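Local coordinates for cytochrome b5-domain protein (Methanococcoides burtonii, PDB 6VZ6) that binds heme b through a cytochrome b5 domain and probably takes part in electron transfer, as many cytochrome b5 proteins do, at residues A[30-35]-A[68-73]. Numbering follows the deposited sequence.
Sequences YDVTES and EDFPVV. With HEM (protoporphyrin IX containing Fe), chain B.
F70 meets the 30-35 segment with both the face and the rim of its ring. V32 lays CG1 over one face, 4.1 Å from the ring centroid and 25° off the normal, which qualifies as a CH-pi contact, and the two side chains cross at about a right angle. At the ring edge E34 slides past in the opposite direction, its CG 3.6 Å from F70 CE1. S35 CB approaches F70 CZ obliquely, while CZ itself lies 3.5 Å from the heme propionate oxygen O1D. That same oxygen accepts a hydrogen bond from S35 OG at 2.6 Å, and OG is also hydrogen-bonded to the backbone N of L37, so ring and serine meet one carboxylate together. An alanine in place of F70 would probably open a gap between V32 and the heme propionate, leaving the methylene of E34 without its aromatic neighbour.

Farther along, V72 sets CG2 over one face of the Y30 ring, 3.6 Å from the centroid and displaced toward the rim. Beneath this packing, Y30 and V72 form an antiparallel non-hydrogen-bonded pair, and D31 N donates to P71 O with an N-H...O angle of 163°. In the second shell, D31 CG is anti to the backbone N (chi1 -180°), and OD1 accepts from T33 N, which makes the Asx turn, and also from T33 OG1, a second bond on the same oxygen. A type I turn from V32 to S35 follows, carrying the chain from strand 28-31 to the heme. Strands 28-31 and 72-76 are the central pair of the mixed sheet; their extensions line one heme propionate, as befits the heme pocket of a cytochrome b5 fold.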
# COMPACT_ATOMS: atom_id res chain seq x y z
N TYR A 30 -4.24 0.63 2.48
CA TYR A 30 -4.19 2.02 2.09
C TYR A 30 -4.18 2.13 0.58
O TYR A 30 -3.58 1.30 -0.11
CB TYR A 30 -2.92 2.73 2.61
CG TYR A 30 -2.93 3.06 4.08
CD1 TYR A 30 -3.19 4.34 4.54
CD2 TYR A 30 -2.67 2.07 5.01
CE1 TYR A 30 -3.19 4.61 5.92
CE2 TYR A 30 -2.66 2.36 6.42
CZ TYR A 30 -2.94 3.60 6.83
OH TYR A 30 -2.92 3.83 8.18
N ASP A 31 -4.81 3.20 0.08
CA ASP A 31 -4.78 3.53 -1.36
C ASP A 31 -3.83 4.70 -1.58
O ASP A 31 -4.14 5.82 -1.17
CB ASP A 31 -6.18 3.88 -1.86
CG ASP A 31 -6.21 4.21 -3.33
OD1 ASP A 31 -5.14 4.19 -3.98
OD2 ASP A 31 -7.32 4.49 -3.85
N VAL A 32 -2.67 4.44 -2.20
CA VAL A 32 -1.71 5.51 -2.46
C VAL A 32 -1.58 5.79 -3.96
O VAL A 32 -0.62 6.39 -4.38
CB VAL A 32 -0.33 5.23 -1.84
CG1 VAL A 32 -0.44 5.23 -0.34
CG2 VAL A 32 0.23 3.90 -2.35
N THR A 33 -2.57 5.39 -4.75
CA THR A 33 -2.48 5.52 -6.21
C THR A 33 -2.09 6.93 -6.63
O THR A 33 -1.37 7.12 -7.62
CB THR A 33 -3.85 5.16 -6.85
OG1 THR A 33 -4.24 3.86 -6.45
CG2 THR A 33 -3.81 5.24 -8.36
N GLU A 34 -2.54 7.92 -5.85
CA GLU A 34 -2.38 9.34 -6.11
C GLU A 34 -1.02 9.88 -5.71
O GLU A 34 -0.67 10.98 -6.13
CB GLU A 34 -3.41 10.14 -5.28
CG GLU A 34 -3.46 9.76 -3.72
CD GLU A 34 -4.34 8.52 -3.38
OE1 GLU A 34 -5.48 8.66 -2.91
OE2 GLU A 34 -3.90 7.40 -3.54
N SER A 35 -0.25 9.17 -4.91
CA SER A 35 1.00 9.71 -4.42
C SER A 35 2.02 9.82 -5.55
O SER A 35 2.25 8.86 -6.32
CB SER A 35 1.56 8.83 -3.31
OG SER A 35 2.93 9.13 -3.10
N GLU A 68 -0.96 8.98 7.11
CA GLU A 68 -2.22 9.54 7.59
C GLU A 68 -2.95 10.32 6.54
O GLU A 68 -4.18 10.41 6.61
CB GLU A 68 -1.97 10.42 8.80
CG GLU A 68 -1.37 9.62 9.95
CD GLU A 68 -1.36 10.38 11.28
OE1 GLU A 68 -1.83 11.54 11.32
OE2 GLU A 68 -0.87 9.80 12.26
N ASP A 69 -2.25 10.83 5.55
CA ASP A 69 -2.87 11.55 4.46
C ASP A 69 -3.51 10.66 3.41
O ASP A 69 -4.02 11.19 2.44
CB ASP A 69 -1.82 12.45 3.76
CG ASP A 69 -1.35 13.62 4.64
OD1 ASP A 69 -2.16 14.15 5.44
OD2 ASP A 69 -0.17 14.01 4.53
N PHE A 70 -3.46 9.34 3.54
CA PHE A 70 -4.02 8.47 2.51
C PHE A 70 -5.17 7.65 3.08
O PHE A 70 -5.16 7.29 4.25
CB PHE A 70 -2.94 7.55 1.91
CG PHE A 70 -1.93 8.35 1.13
CD1 PHE A 70 -2.16 8.69 -0.20
CD2 PHE A 70 -0.83 8.89 1.76
CE1 PHE A 70 -1.28 9.50 -0.91
CE2 PHE A 70 0.07 9.71 1.06
CZ PHE A 70 -0.17 10.02 -0.26
N PRO A 71 -6.18 7.39 2.28
CA PRO A 71 -7.37 6.71 2.79
C PRO A 71 -7.14 5.23 3.01
O PRO A 71 -6.44 4.54 2.25
CB PRO A 71 -8.42 6.97 1.71
CG PRO A 71 -7.61 7.05 0.43
CD PRO A 71 -6.30 7.73 0.84
N VAL A 72 -7.72 4.75 4.11
CA VAL A 72 -7.83 3.32 4.37
C VAL A 72 -9.11 2.82 3.69
O VAL A 72 -10.20 3.32 3.98
CB VAL A 72 -7.82 3.04 5.87
CG1 VAL A 72 -8.15 1.55 6.15
CG2 VAL A 72 -6.45 3.45 6.45
N VAL A 73 -8.96 1.89 2.76
CA VAL A 73 -10.06 1.37 1.93
C VAL A 73 -10.44 -0.05 2.29
O VAL A 73 -11.41 -0.60 1.73
CB VAL A 73 -9.70 1.49 0.44
CG1 VAL A 73 -9.41 2.94 0.09
CG2 VAL A 73 -8.45 0.66 0.05
CHA HEM B . 7.16 9.00 1.85
CHB HEM B . 11.30 6.71 1.25
CHC HEM B . 9.32 2.58 2.67
CHD HEM B . 5.01 4.77 2.61
C1A HEM B . 8.49 8.76 1.67
C2A HEM B . 9.51 9.77 1.51
C3A HEM B . 10.67 9.11 1.32
C4A HEM B . 10.38 7.69 1.37
CMA HEM B . 12.09 9.67 1.10
CAA HEM B . 9.21 11.29 1.54
CBA HEM B . 10.22 12.09 2.35
CGA HEM B . 9.85 11.96 3.78
O1A HEM B . 8.63 11.82 4.00
O2A HEM B . 10.75 11.99 4.66
C1B HEM B . 11.11 5.41 1.58
C2B HEM B . 12.13 4.45 1.49
C3B HEM B . 11.65 3.28 1.88
C4B HEM B . 10.25 3.48 2.21
CMB HEM B . 13.57 4.75 1.06
CAB HEM B . 12.61 2.08 2.00
CBB HEM B . 12.48 1.25 3.05
C1C HEM B . 7.98 2.81 2.80
C2C HEM B . 6.99 1.86 3.27
C3C HEM B . 5.78 2.47 3.24
C4C HEM B . 5.99 3.82 2.77
CMC HEM B . 7.33 0.41 3.66
CAC HEM B . 4.35 1.96 3.60
CBC HEM B . 4.10 1.06 4.53
C1D HEM B . 5.20 6.10 2.33
C2D HEM B . 4.17 7.09 2.08
C3D HEM B . 4.76 8.27 1.89
C4D HEM B . 6.18 8.04 1.98
CMD HEM B . 2.65 6.81 2.09
CAD HEM B . 4.11 9.65 1.59
CBD HEM B . 3.85 9.73 0.09
CGD HEM B . 3.31 11.07 -0.34
O1D HEM B . 2.92 11.23 -1.52
O2D HEM B . 3.18 11.97 0.52
NA HEM B . 9.04 7.52 1.60
NB HEM B . 9.95 4.79 2.00
NC HEM B . 7.34 4.01 2.53
ND HEM B . 6.42 6.71 2.25
FE HEM B . 8.20 5.80 2.11